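Local coordinates for Wnt inhibitor of Dorsal protein (Drosophila melanogaster, PDB 4KRR) that probably acts as a secreted Wnt-family ligand of frizzled receptors, seen here as its N-terminal domain and linker, at residues R120-G123 / A124-R128. Sequence-based numbering, arbitrary orientation.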
ATOM      1  N   ARG A 120      -4.867  -6.845   5.635  1.00 36.98           N
ATOM      2  CA  ARG A 120      -3.960  -7.160   6.735  1.00 35.81           C
ATOM      3  C   ARG A 120      -2.548  -7.440   6.222  1.00 38.47           C
ATOM      4  O   ARG A 120      -1.566  -7.058   6.856  1.00 35.69           O
ATOM      5  CB  ARG A 120      -4.475  -8.356   7.542  1.00 36.42           C
ATOM      6  CG  ARG A 120      -5.664  -8.036   8.434  1.00 47.81           C
ATOM      7  CD  ARG A 120      -6.229  -9.289   9.089  1.00 54.66           C
ATOM      8  NE  ARG A 120      -5.208 -10.046   9.809  1.00 59.61           N
ATOM      9  CZ  ARG A 120      -4.853  -9.815  11.069  1.00 77.43           C
ATOM     10  NH1 ARG A 120      -5.433  -8.842  11.757  1.00 86.85           N
ATOM     11  NH2 ARG A 120      -3.916 -10.557  11.643  1.00 83.85           N
ATOM     12  N   VAL A 121      -2.455  -8.105   5.073  1.00 38.90           N
ATOM     13  CA  VAL A 121      -1.160  -8.410   4.469  1.00 38.96           C
ATOM     14  C   VAL A 121      -0.429  -7.126   4.088  1.00 28.69           C
ATOM     15  O   VAL A 121       0.746  -6.953   4.402  1.00 33.81           O
ATOM     16  CB  VAL A 121      -1.310  -9.300   3.217  1.00 41.37           C
ATOM     17  CG1 VAL A 121       0.032  -9.459   2.503  1.00 29.62           C
ATOM     18  CG2 VAL A 121      -1.883 -10.658   3.596  1.00 38.36           C
ATOM     19  N   VAL A 122      -1.139  -6.232   3.408  1.00 28.20           N
ATOM     20  CA  VAL A 122      -0.592  -4.936   3.029  1.00 42.68           C
ATOM     21  C   VAL A 122      -0.225  -4.116   4.265  1.00 39.51           C
ATOM     22  O   VAL A 122       0.799  -3.431   4.289  1.00 39.32           O
ATOM     23  CB  VAL A 122      -1.589  -4.154   2.154  1.00 36.49           C
ATOM     24  CG1 VAL A 122      -1.089  -2.740   1.889  1.00 37.58           C
ATOM     25  CG2 VAL A 122      -1.831  -4.897   0.847  1.00 31.28           C
ATOM     26  N   GLY A 123      -1.063  -4.197   5.294  1.00 41.06           N
ATOM     27  CA  GLY A 123      -0.814  -3.494   6.538  1.00 34.38           C
ATOM     28  C   GLY A 123       0.490  -3.915   7.191  1.00 41.71           C
ATOM     29  O   GLY A 123       1.294  -3.073   7.590  1.00 34.79           O
ATOM     30  N   ALA A 124       0.697  -5.225   7.290  1.00 41.56           N
ATOM     31  CA  ALA A 124       1.902  -5.781   7.898  1.00 44.82           C
ATOM     32  C   ALA A 124       3.157  -5.434   7.101  1.00 42.47           C
ATOM     33  O   ALA A 124       4.223  -5.206   7.673  1.00 41.30           O
ATOM     34  CB  ALA A 124       1.769  -7.289   8.041  1.00 51.17           C
ATOM     35  N   LEU A 125       3.023  -5.400   5.779  1.00 39.50           N
ATOM     36  CA  LEU A 125       4.137  -5.067   4.902  1.00 39.10           C
ATOM     37  C   LEU A 125       4.620  -3.646   5.151  1.00 35.49           C
ATOM     38  O   LEU A 125       5.814  -3.405   5.308  1.00 41.18           O
ATOM     39  CB  LEU A 125       3.731  -5.220   3.438  1.00 30.88           C
ATOM     40  CG  LEU A 125       4.748  -4.661   2.439  1.00 34.32           C
ATOM     41  CD1 LEU A 125       5.993  -5.541   2.357  1.00 28.72           C
ATOM     42  CD2 LEU A 125       4.107  -4.477   1.075  1.00 37.07           C
ATOM     43  N   LEU A 126       3.679  -2.709   5.188  1.00 30.36           N
ATOM     44  CA  LEU A 126       3.996  -1.306   5.431  1.00 39.15           C
ATOM     45  C   LEU A 126       4.609  -1.093   6.809  1.00 44.81           C
ATOM     46  O   LEU A 126       5.376  -0.153   7.014  1.00 47.67           O
ATOM     47  CB  LEU A 126       2.742  -0.446   5.273  1.00 39.15           C
ATOM     48  CG  LEU A 126       2.155  -0.435   3.862  1.00 45.99           C
ATOM     49  CD1 LEU A 126       0.789   0.223   3.855  1.00 54.68           C
ATOM     50  CD2 LEU A 126       3.097   0.271   2.902  1.00 50.99           C
ATOM     51  N   GLN A 127       4.268  -1.966   7.751  1.00 41.20           N
ATOM     52  CA  GLN A 127       4.818  -1.881   9.097  1.00 34.98           C
ATOM     53  C   GLN A 127       6.268  -2.345   9.134  1.00 41.77           C
ATOM     54  O   GLN A 127       7.050  -1.893   9.969  1.00 57.67           O
ATOM     55  CB  GLN A 127       3.969  -2.685  10.083  1.00 36.89           C
ATOM     56  CG  GLN A 127       2.649  -2.018  10.435  1.00 38.81           C
ATOM     57  CD  GLN A 127       1.795  -2.864  11.356  1.00 45.67           C
ATOM     58  OE1 GLN A 127       1.725  -4.084  11.212  1.00 50.18           O
ATOM     59  NE2 GLN A 127       1.145  -2.219  12.318  1.00 44.00           N
ATOM     60  N   ARG A 128       6.629  -3.245   8.227  1.00 43.53           N
ATOM     61  CA  ARG A 128       8.007  -3.713   8.143  1.00 50.02           C
ATOM     62  C   ARG A 128       8.736  -3.083   6.958  1.00 44.27           C
ATOM     63  O   ARG A 128       9.777  -3.576   6.522  1.00 40.92           O
ATOM     64  CB  ARG A 128       8.064  -5.242   8.066  1.00 55.55           C
ATOM     65  CG  ARG A 128       7.451  -5.829   6.811  1.00 52.58           C
ATOM     66  CD  ARG A 128       7.677  -7.329   6.744  1.00 57.43           C
ATOM     67  NE  ARG A 128       7.173  -7.895   5.496  1.00 66.71           N
ATOM     68  CZ  ARG A 128       5.935  -8.348   5.328  1.00 57.07           C
ATOM     69  NH1 ARG A 128       5.070  -8.307   6.333  1.00 53.36           N
ATOM     70  NH2 ARG A 128       5.562  -8.844   4.157  1.00 51.50           N
TER
HETATM   71  O   HOH W   1       2.742  -8.649   4.964  1.00 36.41           O
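Val-122 and Leu-126, one helical turn apart, lie side by side and point the same way, with Val-122 CG1 4.0 Å from Leu-126 CD1. With CG beside the backbone N (chi1 -64°), Leu-126 places CG 3.3 Å from Val-122 O and carries CD1 on to the valine methyl. These two apolar residues suit a buried face: Val-122 meets Ala-60, Met-63 and Ala-64 of helix 53-75, while Leu-126 reaches Val-67 of that helix and Leu-101 of helix 97-107. Val-121 and Leu-125 face helix 158-170, both touching Met-168.

The backbone joins the two turns through four successive i to i+4 hydrogen bonds. The first, from Ala-124 N to Arg-120 O, measures 2.9 Å; the last, from Gln-127 N to Gly-123 O, is longer at 3.2 Å and more bent, with an N-H...O angle of 138°, close to where the helix ends. Gly-123 is buried and has no side chain to accommodate; Ala-124 offers only a small methyl, beside Arg-120 O and touching Leu-191.

Polar side chains take the outer positions. Gln-127 sets CG beside its backbone N, 3.3 Å from Gly-123 O, and from there the chain runs extended to the amide, whose NE2 is hydrogen-bonded to Thr-98 OG1. Arg-128, the first residue to leave helical geometry, turns its long side chain back along the helix, and Leu-125 CA lies against one guanidinium face, offset toward the rim. Its NH1 donates to a water 2.7 Å away, and that water in turn donates to Val-121 O at 2.7 Å. Val-121 O thus serves two donors, this water and Leu-125 N at 3.1 Å.

The arrangement is that of an amphipathic alpha-helix at its C-terminal end: helix 113-127 packs among the helices of the Wnt N-terminal domain just before the chain enters the two-stranded antiparallel hairpin formed by 130-136 and 149-155.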